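Local coordinates for type III effector XopAI (Xanthomonas citri, PDB 6K93), which is a type III effector with a mono-ADP-ribosyltransferase fold that probably binds arginine-containing peptides, at residues 262-267 with 310-315; 220-225 with 247-252. All coordinates share one frame; numbering follows the deposited sequence.

How the interactions relate
From the N terminus, strand 218-224 comes first, and interaction 2 closes the loop that runs through helix 228-234 and strand 240-242 back to strand 247-250. The chain then enters strand 262-268, and interaction 1 closes the next loop, which passes through strands 272-273, 285-288 and 293-301 before 310-315 pairs with 262-267. The two loops are therefore in series, neither nested nor crossed. Their centres lie about 9 Å apart, and the two contacts touch through strand 262-268, which pairs with 218-224 on its other edge. Interaction 1 sits inside the five-stranded mixed sheet, whereas interaction 2 joins that sheet's edge to the three-stranded antiparallel sheet.

Interaction 1: 262-267 with 310-315; sequences VEWESN and IYQSQI
Strands 262-267 and 310-315 run parallel, their axes 4.5 Å apart at closest approach and 22° from alignment, with Trp264 opposite Ile310 and Asn267 opposite Ser313. Five backbone hydrogen bonds join them, beginning with Ile310 N to Glu263 O at 2.8 Å and ending with Gln314 N to Asn267 O. Trp264, Ser266, Ile310 and Gln312 share one face of the sheet. There Ile310 lies alongside the indole and sets CD1 over its five-membered ring, 3.8 Å from the centroid, a CH-pi contact. Val262 CG1 reaches the same methyl at 3.9 Å and lies over the same indole face. Gln312 places CG between its backbone N and carbonyl carbon (chi1 60°); from there the extended chain leans back to the neighbouring strand, where NE2 donates to Ser266 OG at 3.0 Å, Ser266 OG lying in the plane of the Gln312 amide. The same NE2 is 3.5 Å from Trp264 CD1, the amide turned obliquely to the indole.

This parallel pair belongs to the mixed sheet of the mono-ADP-ribosyltransferase fold, with strand 218-224 beyond 262-268 and strand 293-301 beyond 308-315. Helix 228-234 packs on this side of the sheet, Trp230 on Trp264 and Val231 on Val262 and Ile310.

On the other face the chemistry is more polar. Glu265 runs beside the Tyr311 ring, its CD 3.7 Å from CE2 and the carboxylate turned 57° from the ring plane; OE1 is salt-bridged to Lys309, while Tyr311 OH bonds to Glu300. Farther along, Asn267 ND2 donates to Ser313 OG at 3.0 Å. Its OD1 is held by Thr219 of strand 218-224, so the amide spans three strands and is fixed at both ends.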
loop_
_atom_site.group_PDB
_atom_site.type_symbol
_atom_site.label_atom_id
_atom_site.label_comp_id
_atom_site.label_asym_id
_atom_site.label_seq_id
_atom_site.Cartn_x
_atom_site.Cartn_y
_atom_site.Cartn_z
ATOM N N VAL A 262 -16.338 11.438 0.004
ATOM C CA VAL A 262 -15.913 11.121 1.355
ATOM C C VAL A 262 -14.560 11.781 1.573
ATOM O O VAL A 262 -13.662 11.663 0.735
ATOM C CB VAL A 262 -15.794 9.610 1.587
ATOM C CG1 VAL A 262 -15.395 9.328 3.029
ATOM C CG2 VAL A 262 -17.120 8.928 1.292
ATOM N N GLU A 263 -14.423 12.485 2.673
ATOM C CA GLU A 263 -13.146 13.065 3.062
ATOM C C GLU A 263 -12.754 12.529 4.422
ATOM O O GLU A 263 -13.611 12.182 5.235
ATOM C CB GLU A 263 -13.180 14.585 3.133
ATOM C CG GLU A 263 -13.326 15.224 1.775
ATOM C CD GLU A 263 -13.518 16.734 1.831
ATOM O OE1 GLU A 263 -13.609 17.319 2.942
ATOM O OE2 GLU A 263 -13.564 17.348 0.744
ATOM N N TRP A 264 -11.447 12.492 4.680
ATOM C CA TRP A 264 -10.952 12.157 5.996
ATOM C C TRP A 264 -9.937 13.188 6.465
ATOM O O TRP A 264 -9.144 13.698 5.676
ATOM C CB TRP A 264 -10.209 10.832 6.043
ATOM C CG TRP A 264 -10.859 9.529 5.806
ATOM C CD1 TRP A 264 -10.996 8.553 6.736
ATOM C CD2 TRP A 264 -11.302 8.966 4.557
ATOM N NE1 TRP A 264 -11.530 7.419 6.167
ATOM C CE2 TRP A 264 -11.731 7.648 4.833
ATOM C CE3 TRP A 264 -11.390 9.440 3.245
ATOM C CZ2 TRP A 264 -12.238 6.796 3.845
ATOM C CZ3 TRP A 264 -11.918 8.602 2.267
ATOM C CH2 TRP A 264 -12.323 7.297 2.570
ATOM N N GLU A 265 -9.919 13.419 7.772
ATOM C CA GLU A 265 -8.811 14.054 8.471
ATOM C C GLU A 265 -8.311 13.032 9.468
ATOM O O GLU A 265 -9.040 12.696 10.402
ATOM C CB GLU A 265 -9.224 15.332 9.198
ATOM C CG GLU A 265 -9.621 16.459 8.289
ATOM C CD GLU A 265 -9.730 17.831 9.030
ATOM O OE1 GLU A 265 -10.376 18.687 8.473
ATOM O OE2 GLU A 265 -9.181 17.939 10.122
ATOM N N SER A 266 -7.125 12.484 9.244
ATOM C CA SER A 266 -6.581 11.420 10.082
ATOM C C SER A 266 -5.317 11.882 10.791
ATOM O O SER A 266 -4.359 12.348 10.152
ATOM C CB SER A 266 -6.242 10.169 9.276
ATOM O OG SER A 266 -7.319 9.723 8.458
ATOM N N ASN A 267 -5.297 11.717 12.107
ATOM C CA ASN A 267 -4.095 12.036 12.859
ATOM C C ASN A 267 -3.134 10.876 12.766
ATOM O O ASN A 267 -3.438 9.774 13.216
ATOM C CB ASN A 267 -4.439 12.355 14.309
ATOM C CG ASN A 267 -5.179 13.652 14.433
ATOM O OD1 ASN A 267 -4.668 14.704 14.057
ATOM N ND2 ASN A 267 -6.407 13.583 14.912
ATOM N N ILE A 310 -14.805 12.072 7.789
ATOM C CA ILE A 310 -14.395 11.213 8.889
ATOM C C ILE A 310 -13.195 11.832 9.580
ATOM O O ILE A 310 -12.189 12.116 8.932
ATOM C CB ILE A 310 -14.047 9.808 8.369
ATOM C CG1 ILE A 310 -15.256 9.195 7.658
ATOM C CG2 ILE A 310 -13.519 8.927 9.495
ATOM C CD1 ILE A 310 -14.879 8.102 6.705
ATOM N N TYR A 311 -13.296 12.027 10.887
ATOM C CA TYR A 311 -12.185 12.462 11.720
ATOM C C TYR A 311 -11.722 11.275 12.545
ATOM O O TYR A 311 -12.522 10.674 13.261
ATOM C CB TYR A 311 -12.602 13.604 12.638
ATOM C CG TYR A 311 -13.078 14.838 11.907
ATOM C CD1 TYR A 311 -14.355 14.911 11.379
ATOM C CD2 TYR A 311 -12.240 15.932 11.742
ATOM C CE1 TYR A 311 -14.796 16.028 10.718
ATOM C CE2 TYR A 311 -12.676 17.057 11.089
ATOM C CZ TYR A 311 -13.949 17.105 10.578
ATOM O OH TYR A 311 -14.388 18.238 9.937
ATOM N N GLN A 312 -10.467 10.889 12.392
ATOM C CA GLN A 312 -9.982 9.724 13.112
ATOM C C GLN A 312 -8.538 9.942 13.508
ATOM O O GLN A 312 -7.837 10.780 12.936
ATOM C CB GLN A 312 -10.125 8.449 12.278
ATOM C CG GLN A 312 -9.360 8.480 10.986
ATOM C CD GLN A 312 -9.522 7.232 10.146
ATOM O OE1 GLN A 312 -10.315 6.337 10.476
ATOM N NE2 GLN A 312 -8.792 7.171 9.048
ATOM N N SER A 313 -8.115 9.178 14.505
ATOM C CA SER A 313 -6.775 9.267 15.069
ATOM C C SER A 313 -6.127 7.900 15.125
ATOM O O SER A 313 -6.692 6.975 15.711
ATOM C CB SER A 313 -6.816 9.868 16.484
ATOM O OG SER A 313 -7.292 11.199 16.436
ATOM N N GLN A 314 -4.937 7.774 14.536
ATOM C CA GLN A 314 -4.211 6.515 14.617
ATOM C C GLN A 314 -3.872 6.193 16.065
ATOM O O GLN A 314 -3.458 7.072 16.843
ATOM C CB GLN A 314 -2.941 6.576 13.785
ATOM C CG GLN A 314 -2.241 5.256 13.700
ATOM C CD GLN A 314 -0.914 5.338 12.994
ATOM O OE1 GLN A 314 -0.408 6.421 12.701
ATOM N NE2 GLN A 314 -0.346 4.175 12.698
ATOM N N ILE A 315 -4.053 4.920 16.411
ATOM C CA ILE A 315 -3.714 4.422 17.733
ATOM C C ILE A 315 -2.786 3.230 17.608
ATOM O O ILE A 315 -2.675 2.586 16.554
ATOM C CB ILE A 315 -4.965 4.063 18.562
ATOM C CG1 ILE A 315 -5.831 3.048 17.845
ATOM C CG2 ILE A 315 -5.780 5.323 18.868
ATOM C CD1 ILE A 315 -7.057 2.612 18.670
#

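Interaction 2: 220-225 with 247-252; sequences VFTGED and FAASET
Phe221 and Ser250 form one antiparallel hydrogen-bonded pair, Phe221 N to Ser250 O at 2.9 Å and Ser250 N to Phe221 O at 2.7 Å, before the strands diverge at 118°. Past this bridge a side chain takes over. Thr222 turns OG1 anti to its own carbonyl carbon (chi1 -54°), which directs the hydroxyl at the opposite strand, where it donates to Ala248 O at 2.7 Å. The methyl CG2, anti to the backbone N, also meets the Phe247 ring, 3.8 Å from CE1.

Phe247 extends with CG anti to the backbone N (chi1 -177°), which carries its ring back toward 220-225; CZ comes within 3.4 Å of Thr222 OG1. The Phe247 ring also meets Trp264 of strand 262-268 edge-to-face, which ties it to the neighbouring sheet. Nearer the bridge, Ala249 CB presses on Val220 CG2 at 3.4 Å, tighter than usual for two carbons. The Phe221 ring lies beside the segment after the bridge and presents an edge to Glu251 O, which lies near the ring plane. There Ser250 OG donates to Thr252 O, locally bracing the chain.

A water donates to both Glu224 OE2 and Ala248 O, bridging the two strands at the Glu224-Phe247 end, beyond the Thr222 bond; the carboxylate is also salt-bridged to Arg245. Ala248 O thus receives both the Thr222 hydroxyl and this water. With a single backbone bridge at this seam of the ADP-ribosyltransferase fold, the hydroxyl and the water extend the polar link between the strands, beside the packing of Val220, Ala249 and Phe247.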
loop_
_atom_site.group_PDB
_atom_site.type_symbol
_atom_site.label_atom_id
_atom_site.label_comp_id
_atom_site.label_asym_id
_atom_site.label_seq_id
_atom_site.Cartn_x
_atom_site.Cartn_y
_atom_site.Cartn_z
ATOM N N VAL A 220 -3.402 14.200 8.376
ATOM C CA VAL A 220 -3.246 13.935 6.952
ATOM C C VAL A 220 -4.631 13.819 6.312
ATOM O O VAL A 220 -5.611 13.458 6.967
ATOM C CB VAL A 220 -2.373 12.691 6.654
ATOM C CG1 VAL A 220 -0.942 12.915 7.147
ATOM C CG2 VAL A 220 -2.956 11.419 7.289
ATOM N N PHE A 221 -4.698 14.137 5.017
ATOM C CA PHE A 221 -5.949 14.407 4.333
ATOM C C PHE A 221 -6.156 13.419 3.196
ATOM O O PHE A 221 -5.228 13.128 2.437
ATOM C CB PHE A 221 -5.934 15.865 3.820
ATOM C CG PHE A 221 -5.668 16.864 4.904
ATOM C CD1 PHE A 221 -6.685 17.293 5.709
ATOM C CD2 PHE A 221 -4.373 17.295 5.142
ATOM C CE1 PHE A 221 -6.410 18.182 6.752
ATOM C CE2 PHE A 221 -4.106 18.191 6.175
ATOM C CZ PHE A 221 -5.126 18.597 6.961
ATOM N N THR A 222 -7.390 12.939 3.086
ATOM C CA THR A 222 -7.781 11.991 2.063
ATOM C C THR A 222 -9.152 12.349 1.516
ATOM O O THR A 222 -10.035 12.798 2.244
ATOM C CB THR A 222 -7.859 10.565 2.653
ATOM O OG1 THR A 222 -6.641 10.233 3.297
ATOM C CG2 THR A 222 -8.179 9.514 1.574
ATOM N N GLY A 223 -9.333 12.090 0.230
ATOM C CA GLY A 223 -10.647 12.134 -0.380
ATOM C C GLY A 223 -10.816 10.946 -1.303
ATOM O O GLY A 223 -9.906 10.674 -2.089
ATOM N N GLU A 224 -11.981 10.280 -1.250
ATOM C CA GLU A 224 -12.277 9.149 -2.124
ATOM C C GLU A 224 -13.743 9.200 -2.498
ATOM O O GLU A 224 -14.555 9.749 -1.758
ATOM C CB GLU A 224 -11.961 7.805 -1.442
ATOM C CG GLU A 224 -10.514 7.556 -1.105
ATOM C CD GLU A 224 -10.257 6.167 -0.663
ATOM O OE1 GLU A 224 -10.869 5.231 -1.238
ATOM O OE2 GLU A 224 -9.392 5.956 0.220
ATOM N N ASP A 225 -14.087 8.594 -3.619
ATOM C CA ASP A 225 -15.499 8.558 -4.018
ATOM C C ASP A 225 -16.100 7.206 -3.633
ATOM O O ASP A 225 -16.361 6.340 -4.465
ATOM C CB ASP A 225 -15.681 8.815 -5.501
ATOM C CG ASP A 225 -15.637 10.276 -5.862
ATOM O OD1 ASP A 225 -16.086 11.184 -5.059
ATOM O OD2 ASP A 225 -15.181 10.538 -6.964
ATOM N N PHE A 247 -4.286 2.593 3.010
ATOM C CA PHE A 247 -4.989 3.863 3.118
ATOM C C PHE A 247 -4.013 5.009 2.881
ATOM O O PHE A 247 -3.025 5.162 3.613
ATOM C CB PHE A 247 -5.609 4.011 4.499
ATOM C CG PHE A 247 -6.410 5.274 4.681
ATOM C CD1 PHE A 247 -7.542 5.520 3.903
ATOM C CD2 PHE A 247 -6.043 6.193 5.645
ATOM C CE1 PHE A 247 -8.283 6.685 4.101
ATOM C CE2 PHE A 247 -6.783 7.347 5.828
ATOM C CZ PHE A 247 -7.895 7.591 5.066
ATOM N N ALA A 248 -4.245 5.761 1.823
ATOM C CA ALA A 248 -3.368 6.857 1.450
ATOM C C ALA A 248 -3.944 8.202 1.852
ATOM O O ALA A 248 -5.159 8.420 1.878
ATOM C CB ALA A 248 -3.104 6.862 -0.052
ATOM N N ALA A 249 -3.038 9.110 2.170
ATOM C CA ALA A 249 -3.379 10.468 2.551
ATOM C C ALA A 249 -2.280 11.406 2.095
ATOM O O ALA A 249 -1.240 10.990 1.623
ATOM C CB ALA A 249 -3.590 10.561 4.066
ATOM N N SER A 250 -2.523 12.702 2.245
ATOM C CA SER A 250 -1.570 13.742 1.886
ATOM C C SER A 250 -1.267 14.605 3.109
ATOM O O SER A 250 -2.161 14.914 3.900
ATOM C CB SER A 250 -2.132 14.577 0.742
ATOM O OG SER A 250 -1.319 15.687 0.446
ATOM N N GLU A 251 0.016 14.978 3.249
ATOM C CA GLU A 251 0.409 15.904 4.307
ATOM C C GLU A 251 -0.204 17.274 4.082
ATOM O O GLU A 251 -0.409 18.035 5.035
ATOM C CB GLU A 251 1.915 16.029 4.357
ATOM C CG GLU A 251 2.632 14.755 4.685
ATOM C CD GLU A 251 4.150 14.897 4.608
ATOM O OE1 GLU A 251 4.639 16.020 4.733
ATOM O OE2 GLU A 251 4.804 13.868 4.431
ATOM N N THR A 252 -0.472 17.619 2.829
ATOM C CA THR A 252 -1.010 18.911 2.447
ATOM C C THR A 252 -2.440 18.750 1.960
ATOM O O THR A 252 -2.813 17.712 1.394
ATOM C CB THR A 252 -0.128 19.543 1.356
ATOM O OG1 THR A 252 0.085 18.605 0.294
ATOM C CG2 THR A 252 1.220 19.927 1.924
HETATM O O HOH W 1 -6.744 6.449 0.346
#